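Local coordinates for penicillin-binding protein activator LpoA (Escherichia coli, PDB 6DR3), which activates the peptidoglycan synthase PBP1a from the outer membrane, stimulating its transpeptidase activity, at residues A43-G48 / V77-A82; E169-G174 / N205-K210. One frame throughout, in Å; residues are numbered along the deposited sequence.

Contact 1. Residues A43-G48 / V77-A82; sequences ALVKEG and VEIKLA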
ATOM      1  N   ALA A  43      11.802  -5.753  -9.063  1.00 17.00           N
ATOM      2  CA  ALA A  43      12.822  -5.742  -8.019  1.00 17.54           C
ATOM      3  C   ALA A  43      13.783  -4.571  -8.192  1.00 17.01           C
ATOM      4  O   ALA A  43      14.178  -3.937  -7.206  1.00 17.85           O
ATOM      5  CB  ALA A  43      13.586  -7.066  -8.022  1.00 20.78           C
ATOM      6  N   LEU A  44      14.177  -4.272  -9.433  1.00 15.33           N
ATOM      7  CA  LEU A  44      15.071  -3.141  -9.670  1.00 17.49           C
ATOM      8  C   LEU A  44      14.469  -1.844  -9.142  1.00 18.56           C
ATOM      9  O   LEU A  44      15.167  -1.037  -8.517  1.00 20.16           O
ATOM     10  CB  LEU A  44      15.383  -3.018 -11.161  1.00 20.45           C
ATOM     11  CG  LEU A  44      16.283  -4.106 -11.760  1.00 25.70           C
ATOM     12  CD1 LEU A  44      16.273  -4.038 -13.282  1.00 24.15           C
ATOM     13  CD2 LEU A  44      17.702  -3.982 -11.236  1.00 21.82           C
ATOM     14  N   VAL A  45      13.176  -1.623  -9.384  1.00 21.35           N
ATOM     15  CA  VAL A  45      12.511  -0.435  -8.854  1.00 24.22           C
ATOM     16  C   VAL A  45      12.586  -0.428  -7.333  1.00 20.37           C
ATOM     17  O   VAL A  45      12.964   0.574  -6.713  1.00 23.13           O
ATOM     18  CB  VAL A  45      11.052  -0.369  -9.346  1.00 24.75           C
ATOM     19  CG1 VAL A  45      10.286   0.758  -8.646  1.00 29.48           C
ATOM     20  CG2 VAL A  45      11.010  -0.179 -10.852  1.00 22.41           C
ATOM     21  N   LYS A  46      12.228  -1.551  -6.707  1.00 18.63           N
ATOM     22  CA  LYS A  46      12.238  -1.626  -5.249  1.00 22.14           C
ATOM     23  C   LYS A  46      13.624  -1.358  -4.681  1.00 20.95           C
ATOM     24  O   LYS A  46      13.750  -0.779  -3.597  1.00 23.20           O
ATOM     25  CB  LYS A  46      11.741  -3.001  -4.796  1.00 24.42           C
ATOM     26  CG  LYS A  46      11.468  -3.106  -3.303  1.00 36.82           C
ATOM     27  CD  LYS A  46      10.890  -4.466  -2.945  1.00 52.82           C
ATOM     28  CE  LYS A  46      10.427  -4.512  -1.498  1.00 68.56           C
ATOM     29  NZ  LYS A  46       9.794  -5.815  -1.152  1.00 78.44           N
ATOM     30  N   GLU A  47      14.671  -1.775  -5.390  1.00 22.09           N
ATOM     31  CA  GLU A  47      16.032  -1.647  -4.888  1.00 25.46           C
ATOM     32  C   GLU A  47      16.638  -0.275  -5.152  1.00 23.05           C
ATOM     33  O   GLU A  47      17.744  -0.003  -4.676  1.00 24.16           O
ATOM     34  CB  GLU A  47      16.907  -2.738  -5.511  1.00 26.88           C
ATOM     35  CG  GLU A  47      16.523  -4.138  -5.055  1.00 29.90           C
ATOM     36  CD  GLU A  47      17.134  -5.237  -5.904  1.00 30.91           C
ATOM     37  OE1 GLU A  47      18.068  -4.949  -6.684  1.00 31.52           O
ATOM     38  OE2 GLU A  47      16.673  -6.394  -5.790  1.00 27.57           O
ATOM     39  N   GLY A  48      15.945   0.592  -5.883  1.00 24.49           N
ATOM     40  CA  GLY A  48      16.465   1.906  -6.203  1.00 27.21           C
ATOM     41  C   GLY A  48      17.283   1.972  -7.471  1.00 28.38           C
ATOM     42  O   GLY A  48      17.928   2.999  -7.719  1.00 28.19           O
ATOM     43  N   VAL A  77       3.692   2.663 -13.505  1.00 23.10           N
ATOM     44  CA  VAL A  77       3.393   3.595 -12.421  1.00 26.18           C
ATOM     45  C   VAL A  77       4.545   3.634 -11.425  1.00 20.79           C
ATOM     46  O   VAL A  77       5.004   4.709 -11.020  1.00 19.89           O
ATOM     47  CB  VAL A  77       2.071   3.211 -11.731  1.00 29.76           C
ATOM     48  CG1 VAL A  77       1.800   4.121 -10.535  1.00 29.77           C
ATOM     49  CG2 VAL A  77       0.916   3.269 -12.721  1.00 31.82           C
ATOM     50  N   GLU A  78       5.018   2.459 -11.005  1.00 16.76           N
ATOM     51  CA  GLU A  78       6.090   2.401 -10.017  1.00 23.01           C
ATOM     52  C   GLU A  78       7.349   3.081 -10.535  1.00 23.38           C
ATOM     53  O   GLU A  78       8.070   3.733  -9.771  1.00 22.41           O
ATOM     54  CB  GLU A  78       6.368   0.944  -9.643  1.00 23.60           C
ATOM     55  CG  GLU A  78       5.159   0.233  -9.047  1.00 29.73           C
ATOM     56  CD  GLU A  78       5.439  -1.217  -8.685  1.00 33.34           C
ATOM     57  OE1 GLU A  78       6.249  -1.862  -9.382  1.00 35.12           O
ATOM     58  OE2 GLU A  78       4.850  -1.712  -7.699  1.00 30.29           O
ATOM     59  N   ILE A  79       7.629   2.948 -11.834  1.00 25.11           N
ATOM     60  CA  ILE A  79       8.800   3.600 -12.414  1.00 24.98           C
ATOM     61  C   ILE A  79       8.646   5.117 -12.354  1.00 26.84           C
ATOM     62  O   ILE A  79       9.566   5.834 -11.944  1.00 22.88           O
ATOM     63  CB  ILE A  79       9.030   3.101 -13.854  1.00 21.96           C
ATOM     64  CG1 ILE A  79       9.541   1.658 -13.823  1.00 24.98           C
ATOM     65  CG2 ILE A  79      10.019   4.004 -14.605  1.00 21.18           C
ATOM     66  CD1 ILE A  79       9.628   0.988 -15.186  1.00 31.74           C
ATOM     67  N   LYS A  80       7.481   5.629 -12.752  1.00 27.13           N
ATOM     68  CA  LYS A  80       7.282   7.076 -12.751  1.00 32.59           C
ATOM     69  C   LYS A  80       7.354   7.644 -11.339  1.00 32.34           C
ATOM     70  O   LYS A  80       7.854   8.757 -11.135  1.00 29.21           O
ATOM     71  CB  LYS A  80       5.949   7.427 -13.409  1.00 34.25           C
ATOM     72  CG  LYS A  80       5.977   7.269 -14.919  1.00 44.52           C
ATOM     73  CD  LYS A  80       4.786   7.924 -15.589  1.00 55.07           C
ATOM     74  CE  LYS A  80       4.854   7.754 -17.099  1.00 61.74           C
ATOM     75  NZ  LYS A  80       6.081   8.374 -17.677  1.00 66.87           N
ATOM     76  N   LEU A  81       6.857   6.901 -10.348  1.00 29.02           N
ATOM     77  CA  LEU A  81       7.009   7.341  -8.966  1.00 27.86           C
ATOM     78  C   LEU A  81       8.477   7.357  -8.559  1.00 27.28           C
ATOM     79  O   LEU A  81       8.928   8.275  -7.865  1.00 38.34           O
ATOM     80  CB  LEU A  81       6.197   6.441  -8.033  1.00 27.53           C
ATOM     81  CG  LEU A  81       4.676   6.594  -8.140  1.00 27.94           C
ATOM     82  CD1 LEU A  81       3.971   5.477  -7.391  1.00 27.73           C
ATOM     83  CD2 LEU A  81       4.226   7.951  -7.617  1.00 30.87           C
ATOM     84  N   ALA A  82       9.242   6.350  -8.987  1.00 30.66           N
ATOM     85  CA  ALA A  82      10.673   6.337  -8.705  1.00 27.16           C
ATOM     86  C   ALA A  82      11.380   7.511  -9.369  1.00 28.47           C
ATOM     87  O   ALA A  82      12.351   8.042  -8.818  1.00 31.16           O
ATOM     88  CB  ALA A  82      11.287   5.015  -9.165  1.00 27.24           C
TER
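Val45 packs against Glu78, Ile79 and Ala82 in an apolar helix-to-helix contact between the C-terminal ends of helices 30-47 and 66-82. Both belong to the TPR-like, all-helical amino-terminal domain of LpoA, and they run nearly parallel, the short segments crossing at 24° with axes 10.1 Å apart. Helix 50-58 lies between them in sequence and covers one flank, its Ala53 touching Val45 and its Val54 and Phe57 touching Ile79. A branched valine suits this place because its two methyls can serve different neighbours from one short stem. CG1 stands anti to the backbone N (chi1 172°), which directs it to the backbone of the other helix, 3.9 Å from Glu78 O, and to the base of the Glu78 side chain. The same Val45 CG1 has Ala82 CB at 4.4 Å, one turn further on, where the short alanine side chain points toward the other helix and makes a looser touch. Glu78 contributes its aliphatic CB, while its carboxylate is engaged elsewhere, in a salt bridge from OE2 to Arg108, so the polar end is satisfied beside an apolar seam. Just past Val45 the first helix stops in a Schellman motif at Gly48, whose positive phi (89°) glycine adopts readily. On the Ile79 side, Val45 CG2 meets Ile79 CG1 at 3.8 Å, the two side chains crossing at about a right angle.

Contact 2. Residues E169-G174 / N205-K210; sequences ENILQG and NNPGAK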
ATOM      1  N   GLU A 169     -18.655   3.407   4.540  1.00 41.53           N
ATOM      2  CA  GLU A 169     -17.255   3.449   4.966  1.00 38.11           C
ATOM      3  C   GLU A 169     -17.179   3.306   6.486  1.00 36.31           C
ATOM      4  O   GLU A 169     -16.829   4.232   7.219  1.00 36.72           O
ATOM      5  CB  GLU A 169     -16.596   4.741   4.492  1.00 39.29           C
ATOM      6  CG  GLU A 169     -16.378   4.817   2.992  1.00 41.98           C
ATOM      7  CD  GLU A 169     -15.711   6.110   2.567  1.00 36.55           C
ATOM      8  OE1 GLU A 169     -16.366   7.170   2.629  1.00 37.87           O
ATOM      9  OE2 GLU A 169     -14.524   6.068   2.182  1.00 35.27           O
ATOM     10  N   ASN A 170     -17.517   2.101   6.956  1.00 35.36           N
ATOM     11  CA  ASN A 170     -17.571   1.866   8.395  1.00 38.30           C
ATOM     12  C   ASN A 170     -16.180   1.800   9.012  1.00 30.20           C
ATOM     13  O   ASN A 170     -16.009   2.152  10.184  1.00 29.31           O
ATOM     14  CB  ASN A 170     -18.339   0.580   8.700  1.00 49.27           C
ATOM     15  CG  ASN A 170     -18.827   0.521  10.141  1.00 63.32           C
ATOM     16  OD1 ASN A 170     -19.244   1.533  10.708  1.00 62.60           O
ATOM     17  ND2 ASN A 170     -18.766  -0.661  10.741  1.00 69.82           N
ATOM     18  N   ILE A 171     -15.180   1.346   8.257  1.00 26.30           N
ATOM     19  CA  ILE A 171     -13.820   1.315   8.787  1.00 27.50           C
ATOM     20  C   ILE A 171     -13.283   2.735   8.940  1.00 24.92           C
ATOM     21  O   ILE A 171     -12.713   3.093   9.977  1.00 23.83           O
ATOM     22  CB  ILE A 171     -12.912   0.448   7.896  1.00 25.83           C
ATOM     23  CG1 ILE A 171     -13.291  -1.031   8.061  1.00 35.75           C
ATOM     24  CG2 ILE A 171     -11.430   0.671   8.240  1.00 21.93           C
ATOM     25  CD1 ILE A 171     -12.504  -1.992   7.182  1.00 48.49           C
ATOM     26  N   LEU A 172     -13.464   3.566   7.911  1.00 24.23           N
ATOM     27  CA  LEU A 172     -13.048   4.960   8.013  1.00 22.57           C
ATOM     28  C   LEU A 172     -13.800   5.670   9.130  1.00 21.48           C
ATOM     29  O   LEU A 172     -13.208   6.443   9.892  1.00 25.27           O
ATOM     30  CB  LEU A 172     -13.265   5.672   6.677  1.00 20.16           C
ATOM     31  CG  LEU A 172     -12.891   7.156   6.630  1.00 25.46           C
ATOM     32  CD1 LEU A 172     -11.434   7.372   7.011  1.00 21.91           C
ATOM     33  CD2 LEU A 172     -13.174   7.725   5.249  1.00 31.49           C
ATOM     34  N   GLN A 173     -15.107   5.421   9.247  1.00 22.18           N
ATOM     35  CA  GLN A 173     -15.867   6.006  10.345  1.00 24.60           C
ATOM     36  C   GLN A 173     -15.282   5.598  11.690  1.00 21.05           C
ATOM     37  O   GLN A 173     -15.170   6.422  12.603  1.00 21.10           O
ATOM     38  CB  GLN A 173     -17.335   5.588  10.255  1.00 29.25           C
ATOM     39  CG  GLN A 173     -18.228   6.273  11.283  1.00 43.18           C
ATOM     40  CD  GLN A 173     -19.652   5.752  11.277  1.00 52.72           C
ATOM     41  OE1 GLN A 173     -19.929   4.663  10.774  1.00 57.72           O
ATOM     42  NE2 GLN A 173     -20.567   6.535  11.839  1.00 56.50           N
ATOM     43  N   GLY A 174     -14.902   4.326  11.829  1.00 22.20           N
ATOM     44  CA  GLY A 174     -14.279   3.882  13.065  1.00 20.90           C
ATOM     45  C   GLY A 174     -12.959   4.577  13.329  1.00 20.51           C
ATOM     46  O   GLY A 174     -12.655   4.942  14.467  1.00 19.80           O
ATOM     47  N   ASN A 205     -14.358  -4.654  14.508  1.00 42.91           N
ATOM     48  CA  ASN A 205     -13.872  -5.090  13.205  1.00 51.04           C
ATOM     49  C   ASN A 205     -12.778  -4.190  12.649  1.00 43.32           C
ATOM     50  O   ASN A 205     -12.103  -4.582  11.691  1.00 42.90           O
ATOM     51  CB  ASN A 205     -15.029  -5.152  12.204  1.00 63.37           C
ATOM     52  CG  ASN A 205     -14.620  -5.772  10.879  1.00 74.42           C
ATOM     53  OD1 ASN A 205     -13.784  -6.675  10.836  1.00 72.05           O
ATOM     54  ND2 ASN A 205     -15.201  -5.281   9.790  1.00 80.34           N
ATOM     55  N   ASN A 206     -12.585  -3.005  13.214  1.00 32.12           N
ATOM     56  CA  ASN A 206     -11.579  -2.092  12.694  1.00 28.25           C
ATOM     57  C   ASN A 206     -10.196  -2.718  12.830  1.00 29.76           C
ATOM     58  O   ASN A 206      -9.870  -3.263  13.898  1.00 25.86           O
ATOM     59  CB  ASN A 206     -11.636  -0.758  13.439  1.00 26.13           C
ATOM     60  CG  ASN A 206     -10.788   0.312  12.782  1.00 25.48           C
ATOM     61  OD1 ASN A 206      -9.567   0.346  12.947  1.00 24.51           O
ATOM     62  ND2 ASN A 206     -11.434   1.199  12.033  1.00 27.12           N
ATOM     63  N   PRO A 207      -9.352  -2.674  11.792  1.00 30.73           N
ATOM     64  CA  PRO A 207      -8.009  -3.261  11.919  1.00 33.67           C
ATOM     65  C   PRO A 207      -7.226  -2.724  13.102  1.00 32.20           C
ATOM     66  O   PRO A 207      -6.458  -3.473  13.720  1.00 28.03           O
ATOM     67  CB  PRO A 207      -7.341  -2.897  10.585  1.00 33.91           C
ATOM     68  CG  PRO A 207      -8.467  -2.736   9.632  1.00 33.23           C
ATOM     69  CD  PRO A 207      -9.591  -2.144  10.436  1.00 32.93           C
ATOM     70  N   GLY A 208      -7.397  -1.444  13.439  1.00 27.64           N
ATOM     71  CA  GLY A 208      -6.713  -0.871  14.584  1.00 32.46           C
ATOM     72  C   GLY A 208      -7.239  -1.351  15.919  1.00 28.86           C
ATOM     73  O   GLY A 208      -6.545  -1.211  16.931  1.00 29.39           O
ATOM     74  N   ALA A 209      -8.456  -1.901  15.949  1.00 31.26           N
ATOM     75  CA  ALA A 209      -8.984  -2.466  17.187  1.00 33.29           C
ATOM     76  C   ALA A 209      -8.287  -3.775  17.529  1.00 34.85           C
ATOM     77  O   ALA A 209      -8.006  -4.051  18.701  1.00 31.41           O
ATOM     78  CB  ALA A 209     -10.493  -2.682  17.065  1.00 34.72           C
ATOM     79  N   LYS A 210      -8.004  -4.593  16.514  1.00 28.39           N
ATOM     80  CA  LYS A 210      -7.284  -5.844  16.712  1.00 30.78           C
ATOM     81  C   LYS A 210      -5.778  -5.641  16.782  1.00 30.58           C
ATOM     82  O   LYS A 210      -5.073  -6.505  17.311  1.00 31.88           O
ATOM     83  CB  LYS A 210      -7.605  -6.815  15.574  1.00 33.05           C
ATOM     84  CG  LYS A 210      -9.086  -6.926  15.243  1.00 38.92           C
ATOM     85  CD  LYS A 210      -9.306  -7.790  14.011  1.00 48.54           C
ATOM     86  CE  LYS A 210     -10.228  -7.110  13.012  1.00 55.95           C
ATOM     87  NZ  LYS A 210     -10.267  -7.832  11.713  1.00 62.17           N
TER
HETATM   88  O   HOH W   1     -14.442   0.536  12.018  1.00 27.68           O
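Ile171 meets Asn206 and Pro207 through a single methyl: its CG2 lies 3.8 Å from Asn206 ND2 and 4.0 Å from Pro207 CD. The CG2 branch stands opposite the Ile171 backbone N, and the isoleucine and proline side chains cross at about a right angle, a compact apolar touch between a beta-branched side chain and a rigid ring. Asn206 also brings ND2 to 3.1 Å from Ile171 O, but the angle is too poor for a hydrogen bond. The amide instead donates to a water, 3.1 Å from Asn206 ND2, which in turn donates to Asn170 O, so a solvent bridge links the side chain to the first turn of helix 170-185. Gly174, without a side chain, brings its backbone C to 3.9 Å from Asn206 ND2, so the amide lies close against the helix.

The other end of the amide explains why asparagine fits this position. Asn206 is the N-cap of the short helix 207-210, and its OD1 accepts from Gly208 N at 2.9 Å, with the donor tilted 19° from the carbonyl plane. Pro207 suits the first turn, since its missing N-H costs no helical bond there. With CG anti to the backbone N (chi1 -170°), one amide caps its own helix through OD1 and faces the neighbouring helix through ND2.

Further out, Trp199 of helix 189-202 touches the Asn206 side chain and hydrogen-bonds Gly174 O through NE1. Ile130 of helix 123-132 packs on Ile171, while Glu169, at the N-cap position of helix 170-185, forms a salt bridge with Arg127.

How the contacts relate
From the N terminus the chain runs through helix 30-47 and, after helix 50-58, enters helix 66-82, whose end meets that of helix 30-47 to close contact 1 over 28 residues. It then passes through helices 86-93, 103-117, 123-132, 138-153 and 157-161 before contact 2 opens at the start of helix 170-185. Helix 189-202 lies within that second loop of 30 residues, which closes at helix 207-210. The two loops follow in series, neither nesting nor crossing. The centres of contact 1 and contact 2 are about 31 Å apart, on opposite sides of the chain's centre. The nearest atoms of contact 1 and contact 2 are about 21 Å apart. Contact 1 thus joins early helices, whereas contact 2 joins helix 170-185 to a short helix near the C-terminal end.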